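Retinol dehydratase (Spodoptera frugiperda, PDB 1FMJ) is a sulfotransferase-family enzyme that dehydrates retinol, probably by way of a sulfated intermediate, and is bound here to retinol and adenosine-3',5'-diphosphate. Local coordinates at residues R185-D189 with A331-I335; A191-F195 with N209-W214; P40-M44 with E229-E233. One frame throughout, in Å; residues are numbered along the deposited sequence.

Contact 1 of 3, residues R185-D189 with A331-I335. With A3P (adenosine-3'-5'-diphosphate), chain G.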
# COMPACT_ATOMS: atom_id res chain seq x y z
N ARG A 185 10.06 4.17 -0.59
CA ARG A 185 10.09 5.52 -1.12
C ARG A 185 10.42 6.47 0.03
O ARG A 185 10.10 6.18 1.18
CB ARG A 185 8.71 5.86 -1.70
CG ARG A 185 8.60 7.21 -2.39
CD ARG A 185 7.15 7.49 -2.79
NE ARG A 185 7.04 8.75 -3.53
CZ ARG A 185 5.89 9.28 -3.94
NH1 ARG A 185 4.73 8.68 -3.68
NH2 ARG A 185 5.92 10.43 -4.61
N ASP A 186 11.06 7.59 -0.29
CA ASP A 186 11.41 8.59 0.72
C ASP A 186 10.18 8.75 1.61
O ASP A 186 9.10 9.04 1.10
CB ASP A 186 11.73 9.92 0.04
CG ASP A 186 12.28 10.96 0.99
OD1 ASP A 186 11.70 11.16 2.09
OD2 ASP A 186 13.30 11.58 0.63
N PRO A 187 10.32 8.58 2.93
CA PRO A 187 9.23 8.69 3.91
C PRO A 187 8.47 10.01 3.87
O PRO A 187 7.26 10.05 4.13
CB PRO A 187 9.94 8.51 5.26
CG PRO A 187 11.23 7.87 4.92
CD PRO A 187 11.62 8.45 3.62
N ARG A 188 9.17 11.09 3.56
CA ARG A 188 8.53 12.40 3.53
C ARG A 188 7.50 12.54 2.41
O ARG A 188 6.43 13.11 2.62
CB ARG A 188 9.61 13.48 3.46
CG ARG A 188 10.42 13.52 4.75
CD ARG A 188 11.73 14.24 4.59
NE ARG A 188 12.58 13.58 3.61
CZ ARG A 188 13.85 13.90 3.39
NH1 ARG A 188 14.41 14.88 4.08
NH2 ARG A 188 14.55 13.24 2.48
N ASP A 189 7.81 11.99 1.23
CA ASP A 189 6.88 12.03 0.10
C ASP A 189 5.75 11.01 0.32
O ASP A 189 4.64 11.19 -0.17
CB ASP A 189 7.60 11.70 -1.21
CG ASP A 189 8.52 12.81 -1.65
OD1 ASP A 189 8.16 13.98 -1.44
OD2 ASP A 189 9.59 12.50 -2.24
N ALA A 331 12.02 15.93 10.56
CA ALA A 331 12.08 14.78 9.68
C ALA A 331 13.49 14.23 9.54
O ALA A 331 13.69 13.02 9.51
CB ALA A 331 11.54 15.14 8.30
N GLU A 332 14.47 15.14 9.45
CA GLU A 332 15.87 14.75 9.30
C GLU A 332 16.35 13.98 10.53
O GLU A 332 17.03 12.97 10.41
CB GLU A 332 16.74 15.99 9.08
N LYS A 333 15.98 14.46 11.71
CA LYS A 333 16.37 13.79 12.94
C LYS A 333 15.78 12.38 12.94
O LYS A 333 16.47 11.40 13.22
CB LYS A 333 15.84 14.59 14.13
CG LYS A 333 16.22 14.07 15.51
CD LYS A 333 15.65 15.00 16.57
CE LYS A 333 15.98 14.56 17.99
NZ LYS A 333 15.52 15.59 18.98
N TRP A 334 14.49 12.29 12.61
CA TRP A 334 13.79 11.02 12.58
C TRP A 334 14.45 10.07 11.61
O TRP A 334 14.67 8.89 11.92
CB TRP A 334 12.33 11.24 12.19
CG TRP A 334 11.52 9.98 12.09
CD1 TRP A 334 11.32 9.04 13.07
CD2 TRP A 334 10.75 9.54 10.96
NE1 TRP A 334 10.48 8.05 12.62
CE2 TRP A 334 10.11 8.34 11.33
CE3 TRP A 334 10.54 10.05 9.67
CZ2 TRP A 334 9.27 7.63 10.45
CZ3 TRP A 334 9.70 9.35 8.80
CH2 TRP A 334 9.08 8.16 9.19
N ILE A 335 14.79 10.56 10.43
CA ILE A 335 15.43 9.68 9.45
C ILE A 335 16.85 9.29 9.88
O ILE A 335 17.25 8.13 9.74
CB ILE A 335 15.47 10.33 8.06
CG1 ILE A 335 14.04 10.54 7.56
CG2 ILE A 335 16.24 9.44 7.09
CD1 ILE A 335 13.96 11.19 6.19
P1 A3P G . 2.06 10.77 -5.36
O1P A3P G . 0.97 10.91 -4.38
O2P A3P G . 1.67 11.32 -6.68
O3P A3P G . 3.27 11.45 -4.88
P2 A3P G . 0.93 3.33 -4.42
O4P A3P G . 0.57 2.73 -5.72
O5P A3P G . 1.83 2.43 -3.67
O6P A3P G . -0.30 3.63 -3.64
O5' A3P G . 1.70 4.69 -4.68
C5' A3P G . 1.09 5.77 -5.37
C4' A3P G . 2.12 6.84 -5.73
O4' A3P G . 2.73 6.46 -7.00
C3' A3P G . 1.48 8.21 -5.98
O3' A3P G . 2.41 9.23 -5.54
C2' A3P G . 1.19 8.14 -7.46
O2' A3P G . 0.82 9.34 -8.13
C1' A3P G . 2.48 7.50 -7.96
N9 A3P G . 2.34 6.92 -9.30
C8 A3P G . 1.36 6.10 -9.81
N7 A3P G . 1.52 5.75 -11.06
C5 A3P G . 2.70 6.38 -11.42
C6 A3P G . 3.46 6.43 -12.64
N6 A3P G . 3.10 5.78 -13.75
N1 A3P G . 4.63 7.18 -12.66
C2 A3P G . 5.04 7.85 -11.53
N3 A3P G . 4.41 7.89 -10.32
C4 A3P G . 3.23 7.12 -10.34

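Contact 2 of 3, residues A191-F195 with N209-W214. With A3P (adenosine-3'-5'-diphosphate), chain G.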
# COMPACT_ATOMS: atom_id res chain seq x y z
N ALA A 191 4.53 10.36 3.20
CA ALA A 191 3.64 11.02 4.15
C ALA A 191 2.70 11.96 3.38
O ALA A 191 1.49 11.95 3.62
CB ALA A 191 4.45 11.81 5.17
N VAL A 192 3.25 12.74 2.47
CA VAL A 192 2.44 13.65 1.66
C VAL A 192 1.44 12.86 0.82
O VAL A 192 0.26 13.19 0.76
CB VAL A 192 3.31 14.52 0.72
CG1 VAL A 192 2.41 15.32 -0.26
CG2 VAL A 192 4.13 15.49 1.53
N SER A 193 1.90 11.79 0.18
CA SER A 193 0.99 11.00 -0.65
C SER A 193 -0.06 10.29 0.21
O SER A 193 -1.20 10.12 -0.21
CB SER A 193 1.75 9.97 -1.49
OG SER A 193 0.85 9.30 -2.37
N SER A 194 0.34 9.86 1.41
CA SER A 194 -0.58 9.18 2.30
C SER A 194 -1.61 10.18 2.82
O SER A 194 -2.77 9.84 3.02
CB SER A 194 0.18 8.55 3.47
OG SER A 194 0.99 7.47 3.01
N PHE A 195 -1.18 11.43 3.01
CA PHE A 195 -2.08 12.47 3.48
C PHE A 195 -3.22 12.62 2.46
O PHE A 195 -4.39 12.53 2.83
CB PHE A 195 -1.32 13.80 3.62
CG PHE A 195 -2.21 15.01 3.77
CD1 PHE A 195 -2.97 15.21 4.92
CD2 PHE A 195 -2.26 15.97 2.77
CE1 PHE A 195 -3.76 16.35 5.07
CE2 PHE A 195 -3.05 17.12 2.91
CZ PHE A 195 -3.80 17.31 4.06
N ASN A 209 -4.89 19.05 9.14
CA ASN A 209 -3.96 19.42 8.07
C ASN A 209 -2.81 18.42 7.94
O ASN A 209 -2.74 17.42 8.67
CB ASN A 209 -3.38 20.82 8.30
CG ASN A 209 -2.68 20.95 9.64
OD1 ASN A 209 -2.01 20.03 10.10
ND2 ASN A 209 -2.83 22.11 10.28
N PHE A 210 -1.89 18.70 7.03
CA PHE A 210 -0.77 17.79 6.82
C PHE A 210 0.17 17.66 8.01
O PHE A 210 0.67 16.58 8.28
CB PHE A 210 0.04 18.20 5.59
CG PHE A 210 1.19 17.28 5.33
CD1 PHE A 210 0.97 15.94 5.01
CD2 PHE A 210 2.50 17.72 5.48
CE1 PHE A 210 2.03 15.06 4.85
CE2 PHE A 210 3.56 16.85 5.32
CZ PHE A 210 3.33 15.52 5.01
N LYS A 211 0.43 18.76 8.71
CA LYS A 211 1.33 18.68 9.85
C LYS A 211 0.78 17.74 10.91
O LYS A 211 1.54 17.02 11.55
CB LYS A 211 1.58 20.05 10.46
CG LYS A 211 2.60 20.02 11.58
CD LYS A 211 2.91 21.40 12.11
CE LYS A 211 3.98 21.35 13.18
NZ LYS A 211 4.14 22.67 13.86
N ASP A 212 -0.54 17.74 11.11
CA ASP A 212 -1.14 16.83 12.10
C ASP A 212 -0.98 15.41 11.57
O ASP A 212 -0.80 14.46 12.33
CB ASP A 212 -2.64 17.09 12.28
CG ASP A 212 -2.94 18.46 12.84
OD1 ASP A 212 -2.15 18.94 13.67
OD2 ASP A 212 -3.98 19.03 12.44
N PHE A 213 -1.06 15.27 10.25
CA PHE A 213 -0.91 13.96 9.64
C PHE A 213 0.53 13.51 9.82
O PHE A 213 0.79 12.34 10.12
CB PHE A 213 -1.27 14.02 8.15
CG PHE A 213 -1.27 12.67 7.49
CD1 PHE A 213 -2.37 11.82 7.62
CD2 PHE A 213 -0.16 12.22 6.78
CE1 PHE A 213 -2.35 10.53 7.06
CE2 PHE A 213 -0.13 10.94 6.22
CZ PHE A 213 -1.23 10.10 6.36
N TRP A 214 1.47 14.44 9.65
CA TRP A 214 2.90 14.14 9.79
C TRP A 214 3.27 13.73 11.21
O TRP A 214 4.11 12.84 11.40
CB TRP A 214 3.74 15.34 9.37
CG TRP A 214 5.17 15.27 9.84
CD1 TRP A 214 5.75 16.01 10.83
CD2 TRP A 214 6.19 14.40 9.34
NE1 TRP A 214 7.07 15.66 10.98
CE2 TRP A 214 7.37 14.68 10.07
CE3 TRP A 214 6.23 13.42 8.34
CZ2 TRP A 214 8.58 14.01 9.83
CZ3 TRP A 214 7.43 12.75 8.10
CH2 TRP A 214 8.58 13.05 8.85
P1 A3P G . 2.06 10.77 -5.36
O1P A3P G . 0.97 10.91 -4.38
O2P A3P G . 1.67 11.32 -6.68
O3P A3P G . 3.27 11.45 -4.88
P2 A3P G . 0.93 3.33 -4.42
O4P A3P G . 0.57 2.73 -5.72
O5P A3P G . 1.83 2.43 -3.67
O6P A3P G . -0.30 3.63 -3.64
O5' A3P G . 1.70 4.69 -4.68
C5' A3P G . 1.09 5.77 -5.37
C4' A3P G . 2.12 6.84 -5.73
O4' A3P G . 2.73 6.46 -7.00
C3' A3P G . 1.48 8.21 -5.98
O3' A3P G . 2.41 9.23 -5.54
C2' A3P G . 1.19 8.14 -7.46
O2' A3P G . 0.82 9.34 -8.13
C1' A3P G . 2.48 7.50 -7.96
N9 A3P G . 2.34 6.92 -9.30
C8 A3P G . 1.36 6.10 -9.81
N7 A3P G . 1.52 5.75 -11.06
C5 A3P G . 2.70 6.38 -11.42
C6 A3P G . 3.46 6.43 -12.64
N6 A3P G . 3.10 5.78 -13.75
N1 A3P G . 4.63 7.18 -12.66
C2 A3P G . 5.04 7.85 -11.53
N3 A3P G . 4.41 7.89 -10.32
C4 A3P G . 3.23 7.12 -10.34

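Contact 3 of 3, residues P40-M44 with E229-E233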
# COMPACT_ATOMS: atom_id res chain seq x y z
N PRO A 40 5.43 -6.98 18.90
CA PRO A 40 6.42 -6.23 19.69
C PRO A 40 6.81 -4.90 19.06
O PRO A 40 7.29 -4.00 19.75
CB PRO A 40 7.60 -7.20 19.77
CG PRO A 40 7.48 -7.99 18.48
CD PRO A 40 5.99 -8.26 18.43
N LYS A 41 6.59 -4.76 17.75
CA LYS A 41 6.91 -3.51 17.07
C LYS A 41 5.70 -2.56 17.05
O LYS A 41 5.82 -1.40 16.66
CB LYS A 41 7.36 -3.81 15.64
CG LYS A 41 8.64 -4.62 15.58
CD LYS A 41 9.00 -5.01 14.15
CE LYS A 41 10.24 -5.89 14.12
NZ LYS A 41 10.71 -6.22 12.74
N GLY A 42 4.55 -3.05 17.50
CA GLY A 42 3.36 -2.22 17.54
C GLY A 42 2.89 -1.68 16.20
O GLY A 42 2.64 -0.48 16.06
N TYR A 43 2.78 -2.55 15.21
CA TYR A 43 2.32 -2.14 13.89
C TYR A 43 0.87 -1.71 13.99
O TYR A 43 0.02 -2.43 14.53
CB TYR A 43 2.45 -3.28 12.87
CG TYR A 43 3.86 -3.52 12.36
CD1 TYR A 43 4.54 -4.70 12.64
CD2 TYR A 43 4.50 -2.57 11.55
CE1 TYR A 43 5.83 -4.94 12.14
CE2 TYR A 43 5.79 -2.80 11.04
CZ TYR A 43 6.44 -3.99 11.34
OH TYR A 43 7.70 -4.23 10.86
N MET A 44 0.58 -0.52 13.48
CA MET A 44 -0.77 0.01 13.50
C MET A 44 -1.67 -0.76 12.52
O MET A 44 -1.50 -0.66 11.31
CB MET A 44 -0.74 1.49 13.12
CG MET A 44 -0.22 2.41 14.21
SD MET A 44 -1.32 2.47 15.63
CE MET A 44 -2.41 3.84 15.17
N GLU A 229 10.27 0.25 10.57
CA GLU A 229 10.28 -1.17 10.91
C GLU A 229 9.74 -1.95 9.72
O GLU A 229 10.18 -3.06 9.43
CB GLU A 229 9.42 -1.44 12.15
CG GLU A 229 9.97 -0.81 13.43
CD GLU A 229 11.47 -1.03 13.59
OE1 GLU A 229 11.91 -2.18 13.39
OE2 GLU A 229 12.19 -0.06 13.91
N HIS A 230 8.78 -1.35 9.02
CA HIS A 230 8.17 -1.99 7.84
C HIS A 230 9.24 -2.14 6.76
O HIS A 230 9.44 -3.23 6.21
CB HIS A 230 7.01 -1.12 7.35
CG HIS A 230 6.10 -1.80 6.36
ND1 HIS A 230 6.55 -2.28 5.15
CD2 HIS A 230 4.76 -2.02 6.39
CE1 HIS A 230 5.52 -2.77 4.47
NE2 HIS A 230 4.43 -2.62 5.20
N VAL A 231 9.94 -1.06 6.46
CA VAL A 231 11.00 -1.08 5.45
C VAL A 231 12.17 -1.98 5.84
O VAL A 231 12.65 -2.76 5.02
CB VAL A 231 11.57 0.32 5.20
CG1 VAL A 231 12.71 0.26 4.18
CG2 VAL A 231 10.46 1.26 4.71
N LYS A 232 12.64 -1.85 7.08
CA LYS A 232 13.78 -2.64 7.52
C LYS A 232 13.57 -4.15 7.39
O LYS A 232 14.49 -4.87 7.03
CB LYS A 232 14.14 -2.28 8.96
CG LYS A 232 14.68 -0.85 9.08
CD LYS A 232 15.30 -0.58 10.42
CE LYS A 232 15.94 0.79 10.42
NZ LYS A 232 16.71 1.02 11.67
N GLU A 233 12.36 -4.63 7.66
CA GLU A 233 12.08 -6.05 7.55
C GLU A 233 12.29 -6.57 6.14
O GLU A 233 12.76 -7.69 5.95
CB GLU A 233 10.64 -6.35 7.97
CG GLU A 233 10.45 -6.48 9.47
CD GLU A 233 9.07 -6.97 9.81
OE1 GLU A 233 8.52 -7.75 9.00
OE2 GLU A 233 8.53 -6.60 10.88
O HOH W 1 11.88 -3.85 11.42

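Contact 1 of 3, residues R185-D189 with A331-I335
The capped first turn of helix 187-200 carries this contact: P187 and R188 lie against A331, W334 and I335 of helix 325-338. P187 suits the opening turn because its ring nitrogen has no hydrogen to leave without an acceptor, and its CB meets the six-membered part of the W334 indole obliquely, 3.6 Å from CZ3. R188 runs its aliphatic part over the methyl of A331, with CD 3.8 Å from CB, and then bends at chi3 (-61°), which brings NE back to D186 while CD1 of I335 covers one face of the guanidinium. The small A331 lets the arginine chain come close to the helix.

D186 is the N-cap. Its OD1 takes the backbone N of R188 on the anti side (2.9 Å) and, with its syn lone pair, R188 NE (3.0 Å). R188 NH2 bonds OD2 at 2.8 Å, also syn, so the arginine grips the carboxylate side-on, nearly in plane. A leucine in place of R188 would probably leave the D186 carboxylate without its charged mate and freer to turn out of the capping position.

Just before the cap, R185 stretches the other way, fully extended, to the 3'-phosphate of the bound nucleotide: NH2 meets O3P at 2.9 Å and NH1 meets the ester O3' at 3.0 Å. The residue that follows strand 179-184 is thus a phosphate-binding arginine. Y227 and F228 of helix 227-235 touch P187, F228 meets W334 edge-to-face, and W214 and F217 of helix 210-218 press on A331 and W334.

Contact 2 of 3, residues A191-F195 with N209-W214
F195, F210 and F213 form an aromatic cluster where helix 187-200 meets the start of helix 210-218, the short segments crossing at 116° with their axes 9.9 Å apart. F195 and F210 both set CG anti to the backbone N, which sends each ring out across the gap between the helices. F210 CB sits squarely over the face of the F195 ring, 4.0 Å from its centroid, and the F210 ring turns its edge to that same ring in an offset edge-to-face pair with planes at 74°. F195 in turn directs its edge toward the face of F213, while its own CA lies 3.7 Å from the F213 centroid, nearly above the middle of the ring.

The rim of F210 fills the space beside the smaller residues: CZ lies 3.6 Å from V192 CG2, and the carbonyl O of A191 faces the ring edge in its plane. That oxygen, already bonded to F195 N within its helix, also comes within 3.2 Å of F213 CE2, so it is bordered by weakly positive aromatic C-H groups. A191, being small, leaves room for F210 and for the edge of the W214 indole, while S194 offers its CB to F213 and turns OG back to V190 O.

S193 points from the far side of its helix, where OG, anti to its own N, donates to O1P of the nucleotide at 2.6 Å and also bonds R73. N209 and D212 close a capping box, whose firm bond is D212 N to N209 OD1. Helix 325-338 packs on helix 210-218: M327 touches F210 and W214, and Q330 OE1 accepts from W214 NE1.

Contact 3 of 3, residues P40-M44 with E229-E233
K41, in the turn before strand 43-46, and Y43, the first residue of that strand, reach to E233 and E229, which stand one turn apart on helix 227-235. The charged and hydrogen-bonded part centres on a single oxygen, E233 OE2. K41 NZ forms a salt bridge to it at 2.9 Å, arriving on the anti side and tilted out of the carboxylate plane. Y43 OH donates to the same atom over a short 2.5 Å, from well above that plane (61° out of it) and from the opposite face. The tyrosine ring and the carboxylate are turned steeply against each other, with OE2 near the plane of the ring at its edge. The other oxygen, E233 OE1, takes the backbone N of S168.

A water gives a second, indirect link. It accepts from K41 NZ and donates to E229 O and, at 2.6 Å, to E229 OE1. The bend of E229 at chi2 (-45°) folds its carboxylate back toward this water, and OE1 stays 4.3 Å from K41 NZ, too far for a direct salt bridge.

The van der Waals contacts are looser. K41, extended beyond CG, passes its CD 4.1 Å from E229 CB, and that same CB lies 3.5 Å from Y43 OH. H230 brings its CB near Y43 CE2, while its ring nitrogens are hydrogen-bonded to Y182 OH (ND1) and H164 O (NE2). G42 bears the positive phi (61°) of a G1 beta bulge, a conformation that residues with a side chain adopt less readily.

With a lysine and a tyrosine hydroxyl both directed at OE2, E233 is likely to stay ionised although it is partly enclosed, and the two donors on OE2, with S168 N on OE1, would be expected to limit the rotation of its carboxylate.

From the N terminus, residues 40-44, which lead into the edge strand 43-46 of the small antiparallel sheet, meet their partner only at helix 227-235, so contact 3 closes a long loop. Within that loop the chain passes 185-189, which opens the loop of contact 1, then completes contact 2 between neighbouring helices, a short loop contained in both longer ones. Contact 1 closes last, at helix 325-338, and therefore crosses contact 3. Contacts 1 and 2 share helix 187-200, meet through W214 against A331 and W334, and both reach the nucleotide. Contact 3 stands apart, its nearest atoms about 6 Å from contact 1, and joins the N-terminal antiparallel sheet to helix 227-235.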